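Local coordinates for protein TRAP-type C4-dicarboxylate:H+ symport system substrate-binding component DctP (Shewanella oneidensis, PDB 4MX6) that binds succinate and, as a TRAP-type periplasmic solute-binding protein, probably delivers C4-dicarboxylates to a proton symporter, at residues A[85-90]-A[98-103]; A[104-109]-A[183-188]; A[113-118]-A[137-142]; A[191-196]-A[309-314]; A[217-222]-A[242-247]. All blocks are in the same frame, centred on the assembly; numbering follows the deposited sequence.

Contact 1 (A[85-90]-A[98-103]); sequences NELAAL and VAPSLS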
# COMPACT_ATOMS: atom_id res chain seq x y z
N ASN A 85 -3.01 -13.01 7.53
CA ASN A 85 -2.22 -13.65 8.60
C ASN A 85 -0.79 -13.12 8.78
O ASN A 85 -0.12 -13.54 9.72
CB ASN A 85 -2.20 -15.19 8.48
CG ASN A 85 -1.52 -15.70 7.21
OD1 ASN A 85 -0.93 -14.95 6.44
ND2 ASN A 85 -1.56 -17.02 7.02
N GLU A 86 -0.33 -12.20 7.94
CA GLU A 86 1.08 -11.84 7.99
C GLU A 86 1.49 -11.13 9.28
O GLU A 86 2.59 -11.36 9.76
CB GLU A 86 1.48 -11.04 6.75
CG GLU A 86 0.86 -9.66 6.64
CD GLU A 86 1.35 -8.87 5.43
OE1 GLU A 86 2.34 -9.27 4.76
OE2 GLU A 86 0.71 -7.83 5.12
N LEU A 87 0.64 -10.26 9.83
CA LEU A 87 1.05 -9.54 11.04
C LEU A 87 1.04 -10.49 12.25
O LEU A 87 1.93 -10.41 13.10
CB LEU A 87 0.19 -8.29 11.28
CG LEU A 87 0.50 -7.13 10.33
CD1 LEU A 87 -0.43 -5.96 10.58
CD2 LEU A 87 1.94 -6.66 10.45
N ALA A 88 0.07 -11.40 12.33
CA ALA A 88 0.10 -12.42 13.36
C ALA A 88 1.38 -13.26 13.24
O ALA A 88 2.05 -13.53 14.25
CB ALA A 88 -1.13 -13.29 13.29
N ALA A 89 1.73 -13.65 12.02
CA ALA A 89 2.96 -14.41 11.80
C ALA A 89 4.21 -13.64 12.24
O ALA A 89 5.12 -14.21 12.85
CB ALA A 89 3.06 -14.81 10.35
N LEU A 90 4.25 -12.35 11.93
CA LEU A 90 5.35 -11.49 12.34
C LEU A 90 5.53 -11.53 13.86
O LEU A 90 6.64 -11.72 14.38
CB LEU A 90 5.10 -10.05 11.89
CG LEU A 90 6.23 -9.10 12.22
CD1 LEU A 90 7.44 -9.32 11.32
CD2 LEU A 90 5.72 -7.67 12.10
N VAL A 98 7.85 -7.84 7.15
CA VAL A 98 6.74 -7.71 6.22
C VAL A 98 6.60 -6.22 5.88
O VAL A 98 7.21 -5.37 6.55
CB VAL A 98 5.42 -8.29 6.79
CG1 VAL A 98 5.55 -9.81 6.95
CG2 VAL A 98 5.03 -7.64 8.11
N ALA A 99 5.83 -5.90 4.84
CA ALA A 99 5.65 -4.51 4.43
C ALA A 99 4.22 -4.30 3.94
O ALA A 99 3.97 -4.09 2.74
CB ALA A 99 6.69 -4.11 3.39
N PRO A 100 3.25 -4.37 4.86
CA PRO A 100 1.85 -4.19 4.48
C PRO A 100 1.55 -2.77 4.05
O PRO A 100 2.16 -1.81 4.53
CB PRO A 100 1.08 -4.50 5.78
CG PRO A 100 2.09 -5.13 6.72
CD PRO A 100 3.40 -4.53 6.32
N SER A 101 0.53 -2.65 3.21
CA SER A 101 -0.11 -1.38 2.99
C SER A 101 -0.41 -0.70 4.33
O SER A 101 -0.85 -1.35 5.28
CB SER A 101 -1.43 -1.60 2.26
OG SER A 101 -2.17 -0.40 2.23
N LEU A 102 -0.27 0.62 4.34
CA LEU A 102 -0.61 1.44 5.49
C LEU A 102 -2.08 1.26 5.90
O LEU A 102 -2.43 1.59 7.02
CB LEU A 102 -0.28 2.91 5.21
CG LEU A 102 1.22 3.17 5.02
CD1 LEU A 102 1.49 4.49 4.35
CD2 LEU A 102 1.96 3.11 6.36
N SER A 103 -2.92 0.78 4.97
CA SER A 103 -4.33 0.54 5.21
C SER A 103 -4.62 -0.66 6.10
O SER A 103 -5.76 -0.86 6.51
CB SER A 103 -5.04 0.27 3.88
OG SER A 103 -4.68 1.20 2.88
O HOH W 1 4.36 -8.03 3.52

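Contact 2 (A[104-109]-A[183-188]); sequences KFERYT and SDVLAA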
# COMPACT_ATOMS: atom_id res chain seq x y z
N LYS A 104 -3.62 -1.49 6.37
CA LYS A 104 -3.86 -2.83 6.92
C LYS A 104 -3.45 -2.99 8.38
O LYS A 104 -3.21 -4.09 8.85
CB LYS A 104 -3.18 -3.89 6.03
CG LYS A 104 -3.82 -3.99 4.63
CD LYS A 104 -3.08 -4.91 3.69
CE LYS A 104 -3.71 -4.89 2.30
NZ LYS A 104 -2.90 -5.61 1.29
N PHE A 105 -3.38 -1.87 9.11
CA PHE A 105 -2.87 -1.87 10.48
C PHE A 105 -3.92 -1.60 11.56
O PHE A 105 -3.56 -1.45 12.73
CB PHE A 105 -1.74 -0.85 10.60
CG PHE A 105 -0.46 -1.28 9.92
CD1 PHE A 105 0.39 -2.18 10.54
CD2 PHE A 105 -0.08 -0.76 8.69
CE1 PHE A 105 1.58 -2.57 9.94
CE2 PHE A 105 1.11 -1.16 8.10
CZ PHE A 105 1.95 -2.05 8.74
N GLU A 106 -5.21 -1.57 11.20
CA GLU A 106 -6.25 -1.15 12.14
C GLU A 106 -6.37 -2.00 13.40
O GLU A 106 -6.88 -1.53 14.42
CB GLU A 106 -7.62 -1.05 11.45
CG GLU A 106 -7.68 0.13 10.49
CD GLU A 106 -9.00 0.26 9.71
OE1 GLU A 106 -9.83 -0.66 9.79
OE2 GLU A 106 -9.18 1.29 9.00
N ARG A 107 -5.94 -3.25 13.35
CA ARG A 107 -5.99 -4.07 14.55
C ARG A 107 -4.97 -3.63 15.58
O ARG A 107 -5.09 -4.00 16.75
CB ARG A 107 -5.77 -5.54 14.24
CG ARG A 107 -5.86 -6.38 15.51
CD ARG A 107 -5.90 -7.84 15.23
NE ARG A 107 -4.73 -8.25 14.48
CZ ARG A 107 -4.59 -9.43 13.89
NH1 ARG A 107 -5.56 -10.33 13.97
NH2 ARG A 107 -3.47 -9.70 13.22
N TYR A 108 -3.98 -2.86 15.16
CA TYR A 108 -2.86 -2.48 16.03
C TYR A 108 -2.81 -0.99 16.36
O TYR A 108 -2.31 -0.61 17.42
CB TYR A 108 -1.54 -2.97 15.43
CG TYR A 108 -1.52 -4.47 15.29
CD1 TYR A 108 -1.23 -5.28 16.38
CD2 TYR A 108 -1.82 -5.08 14.08
CE1 TYR A 108 -1.24 -6.66 16.26
CE2 TYR A 108 -1.83 -6.44 13.96
CZ TYR A 108 -1.54 -7.24 15.04
OH TYR A 108 -1.55 -8.61 14.90
N THR A 109 -3.32 -0.15 15.47
CA THR A 109 -3.45 1.29 15.73
C THR A 109 -4.53 1.85 14.82
O THR A 109 -4.77 1.30 13.76
CB THR A 109 -2.12 2.07 15.48
OG1 THR A 109 -2.31 3.45 15.79
CG2 THR A 109 -1.65 1.97 14.04
N SER A 183 -9.81 -2.14 5.47
CA SER A 183 -9.78 -0.82 6.09
C SER A 183 -11.18 -0.25 6.20
O SER A 183 -11.91 -0.17 5.22
CB SER A 183 -8.96 0.12 5.21
OG SER A 183 -9.23 1.47 5.54
N ASP A 184 -11.55 0.17 7.40
CA ASP A 184 -12.81 0.87 7.60
C ASP A 184 -12.88 2.19 6.82
O ASP A 184 -13.96 2.62 6.40
CB ASP A 184 -13.04 1.19 9.08
CG ASP A 184 -13.32 -0.03 9.93
OD1 ASP A 184 -13.77 -1.06 9.39
OD2 ASP A 184 -13.14 0.06 11.17
N VAL A 185 -11.74 2.87 6.66
CA VAL A 185 -11.75 4.13 5.92
C VAL A 185 -12.07 3.84 4.44
O VAL A 185 -12.86 4.57 3.83
CB VAL A 185 -10.40 4.88 6.03
CG1 VAL A 185 -10.41 6.11 5.15
CG2 VAL A 185 -10.12 5.28 7.48
N LEU A 186 -11.46 2.80 3.87
CA LEU A 186 -11.70 2.50 2.46
C LEU A 186 -13.13 2.02 2.24
O LEU A 186 -13.75 2.33 1.23
CB LEU A 186 -10.66 1.52 1.92
CG LEU A 186 -9.23 2.04 2.06
CD1 LEU A 186 -8.26 1.02 1.53
CD2 LEU A 186 -9.05 3.38 1.34
N ALA A 187 -13.70 1.29 3.20
CA ALA A 187 -15.11 0.92 3.11
C ALA A 187 -15.96 2.19 3.09
O ALA A 187 -16.89 2.32 2.29
CB ALA A 187 -15.51 0.01 4.25
N ALA A 188 -15.65 3.13 3.98
CA ALA A 188 -16.40 4.37 4.06
C ALA A 188 -16.29 5.19 2.78
O ALA A 188 -17.26 5.84 2.36
CB ALA A 188 -15.95 5.18 5.26

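Contact 3 (A[113-118]-A[137-142]); sequences QVFDLP and QALLNS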
# COMPACT_ATOMS: atom_id res chain seq x y z
N GLN A 113 -4.80 5.35 9.79
CA GLN A 113 -5.99 5.58 8.98
C GLN A 113 -5.91 6.87 8.18
O GLN A 113 -6.54 7.00 7.14
CB GLN A 113 -7.25 5.60 9.87
CG GLN A 113 -7.62 4.24 10.37
CD GLN A 113 -8.93 4.21 11.12
OE1 GLN A 113 -9.75 3.32 10.90
NE2 GLN A 113 -9.14 5.17 12.01
N VAL A 114 -5.14 7.85 8.67
CA VAL A 114 -4.96 9.10 7.95
C VAL A 114 -4.53 8.85 6.50
O VAL A 114 -4.98 9.56 5.60
CB VAL A 114 -3.98 10.03 8.69
CG1 VAL A 114 -2.57 9.45 8.78
CG2 VAL A 114 -3.96 11.41 8.01
N PHE A 115 -3.68 7.86 6.28
CA PHE A 115 -3.16 7.60 4.95
C PHE A 115 -4.23 7.16 3.94
O PHE A 115 -4.01 7.27 2.74
CB PHE A 115 -2.04 6.57 5.01
CG PHE A 115 -0.73 7.12 5.49
CD1 PHE A 115 0.04 7.93 4.67
CD2 PHE A 115 -0.24 6.79 6.75
CE1 PHE A 115 1.26 8.41 5.10
CE2 PHE A 115 0.98 7.27 7.18
CZ PHE A 115 1.73 8.08 6.35
N ASP A 116 -5.35 6.63 4.42
CA ASP A 116 -6.41 6.13 3.56
C ASP A 116 -7.41 7.20 3.13
O ASP A 116 -8.27 6.94 2.31
CB ASP A 116 -7.19 5.03 4.28
CG ASP A 116 -6.47 3.70 4.31
OD1 ASP A 116 -5.50 3.55 3.55
OD2 ASP A 116 -6.92 2.81 5.07
N LEU A 117 -7.34 8.39 3.73
CA LEU A 117 -8.38 9.40 3.45
C LEU A 117 -8.38 9.80 1.97
O LEU A 117 -7.34 10.11 1.40
CB LEU A 117 -8.21 10.62 4.35
CG LEU A 117 -8.45 10.36 5.85
CD1 LEU A 117 -8.17 11.61 6.65
CD2 LEU A 117 -9.87 9.88 6.12
N PRO A 118 -9.56 9.79 1.34
CA PRO A 118 -9.59 10.04 -0.10
C PRO A 118 -9.25 11.48 -0.47
O PRO A 118 -9.77 12.42 0.13
CB PRO A 118 -11.03 9.68 -0.48
CG PRO A 118 -11.81 9.77 0.83
CD PRO A 118 -10.86 9.33 1.87
N GLN A 137 6.96 10.69 10.89
CA GLN A 137 8.00 9.93 11.55
C GLN A 137 7.48 9.31 12.84
O GLN A 137 7.79 8.17 13.17
CB GLN A 137 9.24 10.79 11.79
CG GLN A 137 9.97 11.13 10.50
CD GLN A 137 10.57 9.89 9.87
OE1 GLN A 137 11.53 9.33 10.39
NE2 GLN A 137 10.00 9.46 8.76
N ALA A 138 6.66 10.07 13.57
CA ALA A 138 6.09 9.55 14.81
C ALA A 138 5.21 8.32 14.53
O ALA A 138 5.16 7.40 15.34
CB ALA A 138 5.31 10.62 15.53
N LEU A 139 4.53 8.30 13.39
CA LEU A 139 3.66 7.19 13.05
C LEU A 139 4.42 5.86 12.90
O LEU A 139 3.84 4.80 13.07
CB LEU A 139 2.85 7.51 11.79
CG LEU A 139 1.66 8.45 12.02
CD1 LEU A 139 1.13 9.01 10.73
CD2 LEU A 139 0.53 7.75 12.75
N LEU A 140 5.72 5.93 12.62
CA LEU A 140 6.53 4.70 12.53
C LEU A 140 6.57 3.97 13.87
O LEU A 140 6.81 2.75 13.91
CB LEU A 140 7.95 5.00 12.06
CG LEU A 140 8.08 5.42 10.60
CD1 LEU A 140 9.45 5.99 10.30
CD2 LEU A 140 7.80 4.24 9.68
N ASN A 141 6.35 4.70 14.96
CA ASN A 141 6.40 4.12 16.30
C ASN A 141 5.01 3.90 16.90
O ASN A 141 4.90 3.58 18.08
CB ASN A 141 7.23 5.00 17.24
CG ASN A 141 8.66 5.11 16.79
OD1 ASN A 141 9.22 4.17 16.23
ND2 ASN A 141 9.28 6.26 17.04
N SER A 142 3.97 4.04 16.09
CA SER A 142 2.60 4.00 16.59
C SER A 142 2.15 2.64 17.11
O SER A 142 1.13 2.56 17.80
CB SER A 142 1.63 4.49 15.50
OG SER A 142 1.65 3.66 14.35

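Contact 4 (A[191-196]-A[309-314]); sequences DAVGAI and QQWVDV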
# COMPACT_ATOMS: atom_id res chain seq x y z
N ASP A 191 -18.82 3.62 0.59
CA ASP A 191 -20.14 3.95 1.14
C ASP A 191 -20.56 5.37 0.75
O ASP A 191 -21.74 5.64 0.53
CB ASP A 191 -20.15 3.88 2.68
CG ASP A 191 -20.03 2.48 3.25
OD1 ASP A 191 -20.37 1.50 2.57
OD2 ASP A 191 -19.61 2.39 4.43
N ALA A 192 -19.59 6.29 0.71
CA ALA A 192 -19.88 7.71 0.49
C ALA A 192 -20.50 7.99 -0.87
O ALA A 192 -21.15 9.02 -1.06
CB ALA A 192 -18.61 8.52 0.67
N VAL A 193 -20.31 7.07 -1.82
CA VAL A 193 -20.88 7.19 -3.15
C VAL A 193 -21.91 6.10 -3.44
O VAL A 193 -22.29 5.87 -4.59
CB VAL A 193 -19.78 7.24 -4.26
CG1 VAL A 193 -18.92 8.50 -4.10
CG2 VAL A 193 -18.90 5.98 -4.23
N GLY A 194 -22.38 5.43 -2.40
CA GLY A 194 -23.42 4.43 -2.56
C GLY A 194 -22.93 3.16 -3.23
O GLY A 194 -23.74 2.36 -3.72
N ALA A 195 -21.62 2.96 -3.27
CA ALA A 195 -21.05 1.68 -3.71
C ALA A 195 -21.02 0.70 -2.54
O ALA A 195 -21.25 1.08 -1.40
CB ALA A 195 -19.67 1.88 -4.30
N ILE A 196 -20.73 -0.56 -2.84
CA ILE A 196 -20.77 -1.63 -1.84
C ILE A 196 -19.35 -2.18 -1.65
O ILE A 196 -18.85 -2.92 -2.50
CB ILE A 196 -21.69 -2.78 -2.30
CG1 ILE A 196 -23.10 -2.26 -2.67
CG2 ILE A 196 -21.76 -3.86 -1.24
CD1 ILE A 196 -23.87 -1.69 -1.52
N GLN A 309 -13.20 17.46 -9.08
CA GLN A 309 -13.68 18.19 -7.91
C GLN A 309 -14.97 17.58 -7.37
O GLN A 309 -15.20 17.58 -6.16
CB GLN A 309 -13.87 19.68 -8.22
CG GLN A 309 -14.08 20.52 -6.97
CD GLN A 309 -12.87 20.53 -6.05
OE1 GLN A 309 -11.74 20.73 -6.51
NE2 GLN A 309 -13.08 20.28 -4.77
N GLN A 310 -15.82 17.04 -8.25
CA GLN A 310 -17.03 16.39 -7.77
C GLN A 310 -16.68 15.19 -6.89
O GLN A 310 -17.28 14.97 -5.84
CB GLN A 310 -17.92 15.95 -8.94
CG GLN A 310 -18.56 17.12 -9.67
CD GLN A 310 -19.46 16.76 -10.84
OE1 GLN A 310 -19.36 15.71 -11.45
NE2 GLN A 310 -20.32 17.69 -11.18
N TRP A 311 -15.69 14.42 -7.31
CA TRP A 311 -15.21 13.30 -6.50
C TRP A 311 -14.60 13.77 -5.17
O TRP A 311 -14.84 13.18 -4.12
CB TRP A 311 -14.19 12.48 -7.29
CG TRP A 311 -14.75 11.47 -8.26
CD1 TRP A 311 -14.88 11.59 -9.61
CD2 TRP A 311 -15.24 10.17 -7.92
NE1 TRP A 311 -15.41 10.44 -10.13
CE2 TRP A 311 -15.63 9.55 -9.11
CE3 TRP A 311 -15.36 9.48 -6.72
CZ2 TRP A 311 -16.16 8.25 -9.13
CZ3 TRP A 311 -15.88 8.19 -6.74
CH2 TRP A 311 -16.25 7.59 -7.93
N VAL A 312 -13.78 14.81 -5.22
CA VAL A 312 -13.19 15.34 -4.00
C VAL A 312 -14.28 15.72 -3.00
O VAL A 312 -14.22 15.36 -1.82
CB VAL A 312 -12.30 16.55 -4.29
CG1 VAL A 312 -11.81 17.21 -3.00
CG2 VAL A 312 -11.13 16.14 -5.16
N ASP A 313 -15.26 16.47 -3.48
CA ASP A 313 -16.29 17.02 -2.61
C ASP A 313 -17.12 15.95 -1.91
O ASP A 313 -17.41 16.06 -0.73
CB ASP A 313 -17.22 17.95 -3.40
CG ASP A 313 -16.55 19.25 -3.83
OD1 ASP A 313 -15.44 19.55 -3.34
OD2 ASP A 313 -17.14 19.98 -4.64
N VAL A 314 -17.51 14.91 -2.66
CA VAL A 314 -18.34 13.86 -2.10
C VAL A 314 -17.56 12.98 -1.09
O VAL A 314 -18.17 12.31 -0.26
CB VAL A 314 -18.94 12.99 -3.23
CG1 VAL A 314 -17.92 12.04 -3.81
CG2 VAL A 314 -20.13 12.22 -2.74
O HOH W 2 -20.64 11.44 0.49

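Contact 5 (A[217-222]-A[242-247]); sequences QENTWS and GVLDYM. With SIN (succinic acid), chain B.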
# COMPACT_ATOMS: atom_id res chain seq x y z
N GLN A 217 -12.36 -2.32 -8.39
CA GLN A 217 -11.41 -2.24 -7.30
C GLN A 217 -10.61 -0.94 -7.46
O GLN A 217 -10.91 -0.13 -8.34
CB GLN A 217 -10.52 -3.50 -7.24
CG GLN A 217 -9.72 -3.82 -8.51
CD GLN A 217 -8.42 -3.03 -8.61
OE1 GLN A 217 -7.53 -3.17 -7.77
NE2 GLN A 217 -8.31 -2.20 -9.64
N GLU A 218 -9.63 -0.73 -6.59
CA GLU A 218 -8.77 0.46 -6.65
C GLU A 218 -7.33 -0.01 -6.46
O GLU A 218 -7.03 -0.78 -5.54
CB GLU A 218 -9.15 1.50 -5.59
CG GLU A 218 -9.26 0.93 -4.18
CD GLU A 218 -9.20 1.96 -3.05
OE1 GLU A 218 -9.45 3.15 -3.30
OE2 GLU A 218 -8.88 1.56 -1.91
N ASN A 219 -6.42 0.47 -7.30
CA ASN A 219 -5.02 0.06 -7.15
C ASN A 219 -4.10 0.90 -8.02
O ASN A 219 -4.55 1.69 -8.86
CB ASN A 219 -4.82 -1.44 -7.42
CG ASN A 219 -4.01 -2.08 -6.33
OD1 ASN A 219 -2.89 -1.65 -6.05
ND2 ASN A 219 -4.60 -3.04 -5.62
N THR A 220 -2.80 0.72 -7.82
CA THR A 220 -1.82 1.46 -8.58
C THR A 220 -1.60 0.81 -9.94
O THR A 220 -1.95 -0.36 -10.15
CB THR A 220 -0.47 1.50 -7.84
OG1 THR A 220 0.04 0.16 -7.80
CG2 THR A 220 -0.64 2.05 -6.41
N TRP A 221 -1.00 1.54 -10.86
CA TRP A 221 -0.67 0.97 -12.17
C TRP A 221 0.17 -0.30 -12.01
O TRP A 221 -0.03 -1.26 -12.74
CB TRP A 221 0.07 1.96 -13.08
CG TRP A 221 -0.71 3.18 -13.42
CD1 TRP A 221 -0.43 4.44 -13.01
CD2 TRP A 221 -1.89 3.27 -14.24
NE1 TRP A 221 -1.35 5.32 -13.51
CE2 TRP A 221 -2.26 4.63 -14.26
CE3 TRP A 221 -2.66 2.35 -14.94
CZ2 TRP A 221 -3.37 5.09 -14.97
CZ3 TRP A 221 -3.75 2.82 -15.65
CH2 TRP A 221 -4.09 4.18 -15.66
N SER A 222 1.12 -0.30 -11.08
CA SER A 222 2.02 -1.44 -10.93
C SER A 222 1.27 -2.70 -10.53
O SER A 222 1.52 -3.76 -11.10
CB SER A 222 3.10 -1.15 -9.89
OG SER A 222 3.73 -2.35 -9.46
N GLY A 242 -6.32 8.21 -3.84
CA GLY A 242 -5.74 7.88 -2.55
C GLY A 242 -4.35 7.33 -2.77
O GLY A 242 -3.97 7.08 -3.92
N VAL A 243 -3.59 7.14 -1.70
CA VAL A 243 -2.25 6.57 -1.81
C VAL A 243 -2.24 5.12 -1.35
O VAL A 243 -2.90 4.77 -0.39
CB VAL A 243 -1.18 7.39 -1.03
CG1 VAL A 243 -1.43 7.44 0.47
CG2 VAL A 243 0.22 6.86 -1.30
N LEU A 244 -1.49 4.30 -2.09
CA LEU A 244 -1.11 2.95 -1.64
C LEU A 244 0.38 2.99 -1.37
O LEU A 244 1.19 3.03 -2.30
CB LEU A 244 -1.43 1.88 -2.69
CG LEU A 244 -0.74 0.49 -2.42
CD1 LEU A 244 -1.24 -0.15 -1.15
CD2 LEU A 244 -0.93 -0.47 -3.58
N ASP A 245 0.74 3.03 -0.09
CA ASP A 245 2.12 2.96 0.36
C ASP A 245 2.22 1.91 1.46
O ASP A 245 1.21 1.39 1.94
CB ASP A 245 2.60 4.32 0.91
CG ASP A 245 3.42 5.13 -0.08
OD1 ASP A 245 3.30 4.94 -1.30
OD2 ASP A 245 4.21 5.97 0.42
N TYR A 246 3.45 1.60 1.85
CA TYR A 246 3.72 0.55 2.83
C TYR A 246 4.49 1.07 4.04
O TYR A 246 5.26 2.01 3.93
CB TYR A 246 4.58 -0.53 2.18
CG TYR A 246 4.08 -1.02 0.84
CD1 TYR A 246 2.86 -1.66 0.74
CD2 TYR A 246 4.83 -0.83 -0.31
CE1 TYR A 246 2.40 -2.13 -0.49
CE2 TYR A 246 4.40 -1.32 -1.53
CZ TYR A 246 3.19 -1.97 -1.61
OH TYR A 246 2.80 -2.51 -2.83
N MET A 247 4.33 0.37 5.16
CA MET A 247 5.31 0.48 6.25
C MET A 247 6.07 -0.83 6.34
O MET A 247 5.47 -1.89 6.47
CB MET A 247 4.65 0.79 7.60
CG MET A 247 5.68 1.18 8.64
SD MET A 247 5.01 1.54 10.28
CE MET A 247 4.03 3.00 9.92
C1 SIN B . 0.13 -4.54 -2.04
O1 SIN B . 0.78 -4.85 -1.01
O2 SIN B . 0.59 -3.77 -2.91
C2 SIN B . -1.27 -5.05 -2.21
C3 SIN B . -2.26 -3.91 -1.95
C4 SIN B . -3.69 -4.38 -1.99
O3 SIN B . -4.47 -3.90 -2.85
O4 SIN B . -4.09 -5.23 -1.16

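Contact 1 (A[85-90]-A[98-103])
Glu86, Leu87 and Leu90, from one side of helix 86-91, close over Val98 and Pro100 of the irregular chain that follows, a buried part of the periplasmic solute-binding protein fold of the TRAP family. The apolar half centres on Val98, whose CG2 lies 4.0 Å from Leu87 CD2 and also 4.0 Å from Leu90 CD2, so that two leucines one helical turn apart meet a single methyl. Leu90 gets there with its CG anti to the backbone N (chi1 -177°). Leu87 CD2 also borders the proline ring. The other half belongs to Glu86. Its chain runs out extended, and its carboxylate lies along the loop: OE2 lies 3.4 Å from both CB and CG of Pro100, while OE1 is nearer Val98 CB. No direct hydrogen bond joins the segments. Further out, Val98 and Pro100 form backbone hydrogen bonds with Val249 and Met247 of strand 243-251, and Ala99 O accepts from Lys51 NZ, a succinate-binding lysine. The loop is therefore fixed from both flanks, with the Pro100 side chain about 7 Å from bound succinate. One water completes the seam: it donates to Glu86 OE1 at 2.7 Å and accepts from Ala99 N at 2.9 Å.

Contact 2 (A[104-109]-A[183-188])
Glu106 reaches from an irregular loop to Ser183 and Asp184, where helix 184-191 begins. Ahead of it, Lys104 starts away from the helix at CB; its NZ is hydrogen-bonded to succinate O4 and salt-bridged to Asp83. The Phe105 carbonyl ties the following turn, its O accepting from both Tyr108 N and Thr109 N. Glu106 carries the contact. With its chain extended beyond CG (chi2 177°), it presents OE1 to Asp184 N at 3.1 Å in a nearly straight bond (170°) received on the syn lone pair; OE2, also 3.1 Å from that Asp184 N, adds a weak, bent bond. On the helix side, Ser183 is the N-cap: its OG accepts from Leu186 N at 3.1 Å and is bonded in turn to Asp116 OD2. The carboxylate planes of Glu106 and Asp184 are turned 50° from each other, with Glu106 OE1 3.7 Å from Asp184 OD2, and Asp184 OD1 is salt-bridged to Lys199. Two acids this close would disfavour each other, but the Lys199 charge and the positive end of the helix dipole probably offset this, so the Glu106 carboxylate can take up the N-H of Asp184 while the Ser183 hydroxyl takes that of Leu186.

Contact 3 (A[113-118]-A[137-142])
Val114 and Phe115 face Leu139 across well-separated backbones, 10.2 Å between the CA atoms of Val114 and Leu139: residues 113-116 are helical in phi and psi but lack the regular bonds, and helix 134-139 runs into a type I turn from Leu139 to Ser142. Side chains from both segments span that distance. Leu139 CD1 is the meeting point, 4.0 Å from Phe115 CE2 and 4.2 Å from Val114 CG1, so one methyl touches both the ring and the valine. Leu139 and Phe115 extend past each other in opposite directions, and the methyl approaches the ring obliquely. Phe115 has its CG anti to its carbonyl carbon (chi1 -77°), which sends the ring out toward the helix. The turn behind Leu139 is tied down at one oxygen: Leu139 O accepts Ser142 N at 3.1 Å and Ser142 OG at 2.8 Å, the hydroxyl lying in the carbonyl plane on a lone pair. Further apolar residues pack around it. Phe130 of helix 124-132 touches Leu139 and meets Phe115 with ring planes about 75° apart; Leu102 packs on Phe115, and Val326 of helix 305-326 on Val114. Some 13 Å separates the Phe115 side chain from bound succinate. With three buried apolar residues and no polar bond between the segments, this is a piece of the hydrophobic core by which the solute-binding protein fold joins loop and helix.

Contact 4 (A[191-196]-A[309-314])
Val193 stands roughly at right angles to both Trp311 and Val314, pressing one methyl into the angle between them on helix 305-326. That methyl is CG1, anti to the carbonyl carbon of its own residue (chi1 -65°). It lies 3.7 Å from Val314 CG1 and 4.0 Å from Trp311 CZ3, and the indole meets it obliquely. The Trp311 ring also meets that of Phe161, planes about 35° apart, while Pro170 touches both valines. Beside this apolar group, Val314 CG2 turns to the backbone, 3.8 Å from Ala192 O. Ala192 and Val193 can face the helix because helix 184-191 ends just here: Asp191 to Gly194 forms a type I turn within a Schellman motif, with Gly194 at positive phi as the C-prime residue and Ala195 N bonded back to Phe190 O. The segments share no direct hydrogen bond. Instead a water donates to Ala192 O at 2.9 Å and to Val314 O at 2.7 Å. Two backbone acceptors that could not bond each other are thereby both satisfied, and a helix terminus docks on a second helix through hydrocarbon plus one water.

Contact 5 (A[217-222]-A[242-247])
Leu244 is where strand 243-251 meets Asn219 and Thr220, beside bound succinate. The strand comes in through Gly242, backbone-bonded to Lys159, and Val243, which packs on helix 124-132. Leu244 then leans across with CG anti to its backbone N (chi1 166°): its CB and CD2 each lie 3.8 Å from Thr220 CG2, CD2 is 3.4 Å from Asn219 OD1, and CD1 reaches the succinate methylene C3 at 4.0 Å. Asp245 leaves the backbone away from 217-222, and its carboxylate is held by Asn156 N and Gln131 NE2. Tyr246 returns to the ligand, its OH donating to succinate O2 at 2.5 Å with that oxygen in the plane of the ring, while Asn156 ND2 bonds the same hydroxyl. At the far end of the succinate, Asn219 ND2 donates to O3 at 2.9 Å (140°). The Asn219 amide is fixed from its other atom, since OD1 accepts Thr220 N at 3.0 Å and also Asn223 ND2. Lys51, Lys104, Arg179 and Asn223 complete the site. The ligand, probably a dianion, is thus held at both carboxylates by donors, several of them cationic, while Leu244 lies against its hydrocarbon middle, a pairing suited to a C4-dicarboxylate.

Contacts 1, 3 and 5 are buried throughout, whereas contacts 2 and 4 are only partly so. Contact 5 holds succinate through Asn219 and Tyr246, and contact 2 contributes Lys104. Contact 1 stands behind contact 5, its 98-103 loop bonding to the 242-247 strand at Leu102 N to Asp245 O and Pro100 O to Met247 N. Asp116 ties contact 3 to Ser103 of contact 1 and Ser183 of contact 2. Helix 184-191 serves twice, starting at contact 2 under a polar cap and ending at contact 4 among hydrocarbon. Contact 3 is purely apolar, contacts 1 and 4 add a bridging water, contact 2 rests on one carboxylate accepting a backbone N-H at a helix start, and contact 5 joins apolar packing to ligand hydrogen bonds.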